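ABC transporter substrate-binding protein-branched chain amino acid transport (Streptococcus pneumoniae, PDB 4GNR) binds isoleucine in the cleft between its two lobes and probably delivers branched-chain amino acids to an ABC transporter for uptake. Local coordinates at residues G18-Y23 with G204-E208; F12-E16 with E27-Q32. All blocks are in the same frame, centred on the assembly; numbering follows the deposited sequence.

Contact 1 (G18-Y23 with G204-E208); sequences GSLAAY and GYYNE. With ILE (isoleucine), chain B.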
ATOM      1  N   GLY A  18     -12.558   7.355  -7.165  1.00  8.41           N
ATOM      2  CA  GLY A  18     -13.032   7.413  -5.792  1.00  8.88           C
ATOM      3  C   GLY A  18     -11.951   7.883  -4.819  1.00  8.16           C
ATOM      4  O   GLY A  18     -10.878   8.306  -5.199  1.00  9.05           O
ATOM      5  N   SER A  19     -12.240   7.721  -3.541  0.90  8.37           N
ATOM      6  CA  SER A  19     -11.419   8.250  -2.451  0.90  8.97           C
ATOM      7  C   SER A  19     -10.064   7.640  -2.273  0.90  7.97           C
ATOM      8  O   SER A  19      -9.242   8.222  -1.577  0.90  9.73           O
ATOM      9  CB  SER A  19     -12.175   8.134  -1.124  0.90 10.50           C
ATOM     10  OG  SER A  19     -12.379   6.773  -0.787  0.90 13.12           O
ATOM     11  N   LEU A  20      -9.841   6.493  -2.914  1.00  7.19           N
ATOM     12  CA  LEU A  20      -8.570   5.736  -2.811  1.00  6.74           C
ATOM     13  C   LEU A  20      -7.883   5.624  -4.163  1.00  6.64           C
ATOM     14  O   LEU A  20      -6.937   4.848  -4.332  1.00  7.04           O
ATOM     15  CB  LEU A  20      -8.862   4.339  -2.233  1.00  6.86           C
ATOM     16  CG  LEU A  20      -9.513   4.391  -0.838  1.00  7.74           C
ATOM     17  CD1 LEU A  20     -10.124   3.043  -0.463  1.00  8.76           C
ATOM     18  CD2 LEU A  20      -8.547   4.880   0.249  1.00  8.66           C
ATOM     19  N   ALA A  21      -8.316   6.455  -5.112  1.00  7.60           N
ATOM     20  CA  ALA A  21      -7.832   6.414  -6.507  1.00  7.78           C
ATOM     21  C   ALA A  21      -6.331   6.511  -6.682  1.00  7.12           C
ATOM     22  O   ALA A  21      -5.780   5.911  -7.596  1.00  7.66           O
ATOM     23  CB  ALA A  21      -8.522   7.525  -7.328  1.00  9.71           C
ATOM     24  N   ALA A  22      -5.677   7.318  -5.852  1.00  7.33           N
ATOM     25  CA  ALA A  22      -4.234   7.451  -6.037  1.00  7.48           C
ATOM     26  C   ALA A  22      -3.536   6.104  -5.887  1.00  7.15           C
ATOM     27  O   ALA A  22      -2.541   5.828  -6.572  1.00  8.32           O
ATOM     28  CB  ALA A  22      -3.626   8.459  -5.062  1.00  9.64           C
ATOM     29  N   TYR A  23      -4.025   5.282  -4.976  1.00  6.29           N
ATOM     30  CA  TYR A  23      -3.405   3.976  -4.727  1.00  6.17           C
ATOM     31  C   TYR A  23      -3.686   3.004  -5.877  1.00  5.79           C
ATOM     32  O   TYR A  23      -2.769   2.372  -6.412  1.00  6.11           O
ATOM     33  CB  TYR A  23      -3.899   3.374  -3.411  1.00  6.26           C
ATOM     34  CG  TYR A  23      -3.760   4.269  -2.191  1.00  6.05           C
ATOM     35  CD1 TYR A  23      -2.562   4.937  -1.892  1.00  6.38           C
ATOM     36  CD2 TYR A  23      -4.812   4.389  -1.301  1.00  6.94           C
ATOM     37  CE1 TYR A  23      -2.432   5.695  -0.739  1.00  6.25           C
ATOM     38  CE2 TYR A  23      -4.697   5.159  -0.146  1.00  7.07           C
ATOM     39  CZ  TYR A  23      -3.504   5.802   0.139  1.00  6.52           C
ATOM     40  OH  TYR A  23      -3.430   6.565   1.289  1.00  6.94           O
ATOM     41  N   GLY A 204      -3.952   6.862   8.635  1.00  8.86           N
ATOM     42  CA  GLY A 204      -4.992   7.231   7.699  1.00  9.27           C
ATOM     43  C   GLY A 204      -4.477   7.279   6.275  1.00  7.48           C
ATOM     44  O   GLY A 204      -3.296   7.030   5.997  1.00  8.37           O
ATOM     45  N   TYR A 205      -5.424   7.564   5.387  1.00  6.95           N
ATOM     46  CA  TYR A 205      -5.216   7.653   3.942  1.00  6.74           C
ATOM     47  C   TYR A 205      -4.915   9.092   3.485  1.00  6.90           C
ATOM     48  O   TYR A 205      -5.143  10.048   4.224  1.00  7.80           O
ATOM     49  CB  TYR A 205      -6.373   7.039   3.184  1.00  6.82           C
ATOM     50  CG  TYR A 205      -6.589   5.554   3.449  1.00  6.27           C
ATOM     51  CD1 TYR A 205      -5.572   4.633   3.281  1.00  7.37           C
ATOM     52  CD2 TYR A 205      -7.837   5.066   3.769  1.00  8.18           C
ATOM     53  CE1 TYR A 205      -5.800   3.276   3.451  1.00  7.25           C
ATOM     54  CE2 TYR A 205      -8.068   3.689   3.913  1.00  8.41           C
ATOM     55  CZ  TYR A 205      -7.050   2.808   3.749  1.00  6.84           C
ATOM     56  OH  TYR A 205      -7.311   1.460   3.893  1.00  7.79           O
ATOM     57  N   TYR A 206      -4.476   9.220   2.233  1.00  6.67           N
ATOM     58  CA  TYR A 206      -3.958  10.484   1.757  1.00  7.25           C
ATOM     59  C   TYR A 206      -4.934  11.636   1.725  1.00  7.66           C
ATOM     60  O   TYR A 206      -4.523  12.772   1.955  1.00  8.81           O
ATOM     61  CB  TYR A 206      -3.279  10.341   0.368  1.00  7.73           C
ATOM     62  CG  TYR A 206      -4.247  10.016  -0.761  1.00  7.73           C
ATOM     63  CD1 TYR A 206      -4.888  11.011  -1.479  1.00  9.33           C
ATOM     64  CD2 TYR A 206      -4.524   8.720  -1.120  1.00  9.44           C
ATOM     65  CE1 TYR A 206      -5.771  10.728  -2.519  1.00 10.00           C
ATOM     66  CE2 TYR A 206      -5.408   8.426  -2.150  1.00 10.06           C
ATOM     67  CZ  TYR A 206      -6.034   9.427  -2.840  1.00  9.99           C
ATOM     68  OH  TYR A 206      -6.867   9.076  -3.880  1.00 12.29           O
ATOM     69  N   ASN A 207      -6.199  11.390   1.413  1.00  7.63           N
ATOM     70  CA  ASN A 207      -7.152  12.502   1.318  1.00  9.29           C
ATOM     71  C   ASN A 207      -7.273  13.243   2.612  1.00  9.23           C
ATOM     72  O   ASN A 207      -7.362  14.463   2.633  1.00 13.01           O
ATOM     73  CB  ASN A 207      -8.500  12.092   0.733  1.00  9.95           C
ATOM     74  CG  ASN A 207      -8.524  12.203  -0.784  1.00 10.73           C
ATOM     75  OD1 ASN A 207      -8.099  13.222  -1.334  1.00 13.70           O
ATOM     76  ND2 ASN A 207      -9.074  11.207  -1.454  1.00 12.36           N
ATOM     77  N   GLU A 208      -7.331  12.501   3.712  1.00  8.06           N
ATOM     78  CA  GLU A 208      -7.425  13.102   5.026  1.00  8.59           C
ATOM     79  C   GLU A 208      -6.044  13.534   5.552  1.00  8.39           C
ATOM     80  O   GLU A 208      -5.880  14.660   6.036  1.00  8.69           O
ATOM     81  CB  GLU A 208      -8.101  12.174   6.029  1.00  9.13           C
ATOM     82  CG  GLU A 208      -9.566  11.873   5.720  1.00  9.92           C
ATOM     83  CD  GLU A 208      -9.770  11.036   4.451  1.00  9.63           C
ATOM     84  OE1 GLU A 208      -9.063  10.029   4.270  1.00  9.53           O
ATOM     85  OE2 GLU A 208     -10.704  11.387   3.680  1.00 11.32           O
TER
HETATM   86  N   ILE B 401      -1.980  -0.582   3.260  1.00  6.27           N
HETATM   87  CA  ILE B 401      -3.238   0.179   3.021  1.00  6.07           C
HETATM   88  C   ILE B 401      -4.425  -0.772   3.133  1.00  5.74           C
HETATM   89  O   ILE B 401      -5.574  -0.304   2.989  1.00  6.70           O
HETATM   90  CB  ILE B 401      -3.178   1.093   1.760  1.00  9.23           C
HETATM   91  CG1 ILE B 401      -2.625   0.347   0.567  1.00  9.21           C
HETATM   92  CG2 ILE B 401      -2.306   2.458   1.935  1.00  8.24           C
HETATM   93  CD1 ILE B 401      -2.639   1.184  -0.692  1.00  7.90           C
HETATM   94  OXT ILE B 401      -4.188  -1.967   3.403  1.00  6.80           O
HETATM   95  O   HOH W   1      -9.063  10.432  -4.291  1.00 18.89           O
HETATM   96  O   HOH W   2      -7.481   8.871   0.613  1.00  9.44           O
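Gly18 opens a type I beta turn that runs to Ala21; its positive phi suits glycine, and its carbonyl O takes a hydrogen bond from water 1, which also bonds Tyr206 OH and Asn207 ND2. Ser19 O receives a weak hydrogen bond from Asn207 ND2 (3.0 Å), while water 2 links the same oxygen to Asn207 N. Leu20, the N-cap of helix 21-40, lays CD2 over the face of the Tyr205 ring, 3.8 Å from its centroid, a CH-pi contact. The two segments belong to opposite lobes of a periplasmic-binding-protein fold and meet across the cleft, closed here on isoleucine. Ala22 N donates to Tyr206 OH (2.9 Å, nearly straight), and Ala22 CB packs on that ring at CE2 (3.4 Å). Tyr23 receives the edge of Tyr206 on one ring face and isoleucine CD1 on the other; its OH accepts from Tyr206 N (3.0 Å) and also bonds Gly230. Beside it, Tyr205 OH donates to isoleucine O (2.6 Å).

Contact 2 (F12-E16 with E27-Q32); sequences FNFEE and EQKGAQ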
ATOM      1  N   PHE A  12      -7.587  -7.265 -13.302  1.00  5.79           N
ATOM      2  CA  PHE A  12      -7.177  -6.236 -12.363  1.00  5.46           C
ATOM      3  C   PHE A  12      -8.475  -5.765 -11.659  1.00  5.57           C
ATOM      4  O   PHE A  12      -9.499  -5.527 -12.332  1.00  6.55           O
ATOM      5  CB  PHE A  12      -6.525  -4.998 -12.967  1.00  6.17           C
ATOM      6  CG  PHE A  12      -5.230  -5.196 -13.727  1.00  6.65           C
ATOM      7  CD1 PHE A  12      -4.478  -6.351 -13.657  1.00  6.71           C
ATOM      8  CD2 PHE A  12      -4.727  -4.119 -14.453  1.00  7.60           C
ATOM      9  CE1 PHE A  12      -3.277  -6.451 -14.347  1.00  7.66           C
ATOM     10  CE2 PHE A  12      -3.524  -4.198 -15.116  1.00  8.33           C
ATOM     11  CZ  PHE A  12      -2.798  -5.375 -15.079  1.00  8.14           C
ATOM     12  N   ASN A  13      -8.402  -5.590 -10.345  1.00  5.22           N
ATOM     13  CA  ASN A  13      -9.537  -5.079  -9.542  1.00  5.41           C
ATOM     14  C   ASN A  13      -8.942  -3.945  -8.697  1.00  5.25           C
ATOM     15  O   ASN A  13      -8.436  -4.198  -7.606  1.00  5.85           O
ATOM     16  CB  ASN A  13     -10.102  -6.189  -8.679  1.00  5.62           C
ATOM     17  CG  ASN A  13     -11.296  -5.762  -7.855  1.00  6.01           C
ATOM     18  OD1 ASN A  13     -11.618  -4.577  -7.773  1.00  6.62           O
ATOM     19  ND2 ASN A  13     -11.964  -6.734  -7.224  1.00  7.12           N
ATOM     20  N   PHE A  14      -8.943  -2.731  -9.248  1.00  5.30           N
ATOM     21  CA  PHE A  14      -8.249  -1.625  -8.612  1.00  4.93           C
ATOM     22  C   PHE A  14      -9.141  -0.425  -8.349  1.00  5.28           C
ATOM     23  O   PHE A  14     -10.086  -0.134  -9.090  1.00  5.76           O
ATOM     24  CB  PHE A  14      -7.032  -1.150  -9.450  1.00  5.39           C
ATOM     25  CG  PHE A  14      -5.883  -2.130  -9.528  1.00  5.43           C
ATOM     26  CD1 PHE A  14      -5.295  -2.659  -8.374  1.00  5.97           C
ATOM     27  CD2 PHE A  14      -5.279  -2.409 -10.761  1.00  5.51           C
ATOM     28  CE1 PHE A  14      -4.174  -3.501  -8.470  1.00  6.34           C
ATOM     29  CE2 PHE A  14      -4.176  -3.226 -10.842  1.00  5.98           C
ATOM     30  CZ  PHE A  14      -3.619  -3.779  -9.701  1.00  6.18           C
ATOM     31  N   GLU A  15      -8.743   0.324  -7.325  1.00  5.66           N
ATOM     32  CA  GLU A  15      -9.374   1.585  -6.899  1.00  5.71           C
ATOM     33  C   GLU A  15      -8.869   2.678  -7.876  1.00  6.15           C
ATOM     34  O   GLU A  15      -7.934   3.423  -7.579  1.00  7.52           O
ATOM     35  CB  GLU A  15      -8.958   1.920  -5.484  1.00  6.24           C
ATOM     36  CG  GLU A  15      -9.371   0.916  -4.361  1.00  6.21           C
ATOM     37  CD  GLU A  15      -8.490  -0.313  -4.129  1.00  5.85           C
ATOM     38  OE1 GLU A  15      -7.841  -0.811  -5.070  1.00  6.66           O
ATOM     39  OE2 GLU A  15      -8.509  -0.805  -2.980  1.00  6.57           O
ATOM     40  N   GLU A  16      -9.476   2.731  -9.054  1.00  6.28           N
ATOM     41  CA  GLU A  16      -9.051   3.635 -10.132  1.00  7.09           C
ATOM     42  C   GLU A  16      -9.750   4.992 -10.085  1.00  7.71           C
ATOM     43  O   GLU A  16      -9.307   5.941 -10.724  1.00 10.99           O
ATOM     44  CB  GLU A  16      -9.156   2.948 -11.504  1.00  7.08           C
ATOM     45  CG  GLU A  16      -8.204   1.761 -11.597  1.00  7.25           C
ATOM     46  CD  GLU A  16      -8.436   0.822 -12.762  1.00  7.12           C
ATOM     47  OE1 GLU A  16      -9.380   0.994 -13.557  1.00  9.41           O
ATOM     48  OE2 GLU A  16      -7.626  -0.164 -12.832  1.00  7.41           O
ATOM     49  N   GLU A  27      -1.214   1.334  -8.885  1.00  5.18           N
ATOM     50  CA  GLU A  27      -1.121  -0.120  -9.067  1.00  5.05           C
ATOM     51  C   GLU A  27      -1.489  -0.527 -10.492  1.00  5.09           C
ATOM     52  O   GLU A  27      -0.842  -1.392 -11.078  1.00  5.22           O
ATOM     53  CB  GLU A  27      -1.916  -0.856  -7.999  1.00  5.04           C
ATOM     54  CG  GLU A  27      -1.313  -0.570  -6.637  1.00  5.24           C
ATOM     55  CD  GLU A  27      -1.773  -1.434  -5.504  1.00  5.25           C
ATOM     56  OE1 GLU A  27      -2.437  -2.462  -5.635  1.00  6.33           O
ATOM     57  OE2 GLU A  27      -1.349  -1.009  -4.346  1.00  6.36           O
ATOM     58  N   GLN A  28      -2.528   0.097 -11.044  1.00  5.45           N
ATOM     59  CA  GLN A  28      -2.909  -0.144 -12.430  1.00  5.58           C
ATOM     60  C   GLN A  28      -1.694   0.119 -13.351  1.00  5.63           C
ATOM     61  O   GLN A  28      -1.379  -0.675 -14.242  1.00  6.13           O
ATOM     62  CB  GLN A  28      -4.083   0.774 -12.795  1.00  6.03           C
ATOM     63  CG  GLN A  28      -4.530   0.698 -14.237  1.00  7.30           C
ATOM     64  CD  GLN A  28      -5.514   1.833 -14.549  1.00  8.15           C
ATOM     65  OE1 GLN A  28      -5.380   2.960 -14.056  1.00 10.59           O
ATOM     66  NE2 GLN A  28      -6.487   1.542 -15.376  1.00  9.04           N
ATOM     67  N   LYS A  29      -1.044   1.264 -13.139  1.00  5.82           N
ATOM     68  CA  LYS A  29       0.109   1.631 -13.984  1.00  6.51           C
ATOM     69  C   LYS A  29       1.271   0.660 -13.811  1.00  6.29           C
ATOM     70  O   LYS A  29       1.910   0.260 -14.801  1.00  6.35           O
ATOM     71  CB  LYS A  29       0.547   3.071 -13.722  1.00  7.19           C
ATOM     72  CG  LYS A  29      -0.444   4.100 -14.289  1.00  9.02           C
ATOM     73  CD  LYS A  29      -0.057   5.541 -13.963  1.00 12.98           C
ATOM     74  CE  LYS A  29      -1.130   6.541 -14.387  1.00 15.90           C
ATOM     75  NZ  LYS A  29      -0.874   7.896 -13.844  1.00 19.27           N
ATOM     76  N   GLY A  30       1.599   0.313 -12.568  1.00  5.72           N
ATOM     77  CA  GLY A  30       2.715  -0.617 -12.365  1.00  5.69           C
ATOM     78  C   GLY A  30       2.413  -2.020 -12.921  1.00  5.45           C
ATOM     79  O   GLY A  30       3.271  -2.655 -13.544  1.00  5.72           O
ATOM     80  N   ALA A  31       1.190  -2.498 -12.668  1.00  5.15           N
ATOM     81  CA  ALA A  31       0.776  -3.813 -13.153  1.00  5.29           C
ATOM     82  C   ALA A  31       0.755  -3.857 -14.683  1.00  5.30           C
ATOM     83  O   ALA A  31       1.213  -4.819 -15.293  1.00  5.83           O
ATOM     84  CB  ALA A  31      -0.585  -4.172 -12.564  1.00  5.70           C
ATOM     85  N   GLN A  32       0.200  -2.818 -15.293  1.00  5.80           N
ATOM     86  CA  GLN A  32       0.120  -2.798 -16.761  1.00  6.28           C
ATOM     87  C   GLN A  32       1.521  -2.739 -17.388  1.00  6.34           C
ATOM     88  O   GLN A  32       1.752  -3.333 -18.447  1.00  7.06           O
ATOM     89  CB  GLN A  32      -0.747  -1.640 -17.251  1.00  6.81           C
ATOM     90  CG  GLN A  32      -1.014  -1.720 -18.756  1.00  7.81           C
ATOM     91  CD  GLN A  32      -1.883  -2.909 -19.146  1.00  8.12           C
ATOM     92  OE1 GLN A  32      -2.991  -3.066 -18.628  1.00  9.29           O
ATOM     93  NE2 GLN A  32      -1.416  -3.713 -20.090  1.00 10.22           N
TER
HETATM   94  O   HOH W   3      -6.938   5.051 -13.087  1.00 15.38           O
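The first beta-alpha-beta unit of the N-terminal lobe, strand 7-14, helix 21-40 and strand 48-55, contains this packing of strand on helix. The axes of strand 12-14 and helix 27-32 run almost antiparallel (158°) and approach to 9.7 Å. Phe12 and Phe14, two residues apart on the strand, both direct CA-to-CB at the helix. Phe12 CZ meets Ala31 CB at 3.6 Å. Phe14 takes Glu27 CB over its face, 3.9 Å from the ring centroid in a CH-pi contact, and has Ala31 CB near its edge, 4.1 Å from CE2. Past the strand end, Glu16 OE2 lies 3.3 Å from Gln28 NE2 at an angle too poor for a hydrogen bond; Gln28 NE2 bonds Asp53, and water 3 donates to Gln28 OE1 and, weakly, to Glu16 O. Glu27 OE2 bonds Ser106, a residue of the isoleucine pocket. No direct hydrogen bond joins the two segments, so their cohesion is chiefly apolar, with the polar ends of Glu27 and Gln28 engaged by other parts of the lobe.

From the N terminus, strand 7-14 leads through 12-16 into the turn at 18-23, where helix 21-40 begins, and then to 27-32 on the same helix. Contact 2 closes a short loop of 10 intervening residues, within one lobe; contact 1 closes a far longer one, of 180 residues, reaching helix 206-218 in the other lobe. Their segments alternate along the chain, so the two loops cross, neither nesting in the other. Both use helix 21-40: contact 1 engages its N-terminal end, contact 2 sets its next turns against the parallel sheet. They also touch directly, Leu20 O lying 3.7 Å from Glu15 CB, which joins the sheet packing to the interlobe cleft.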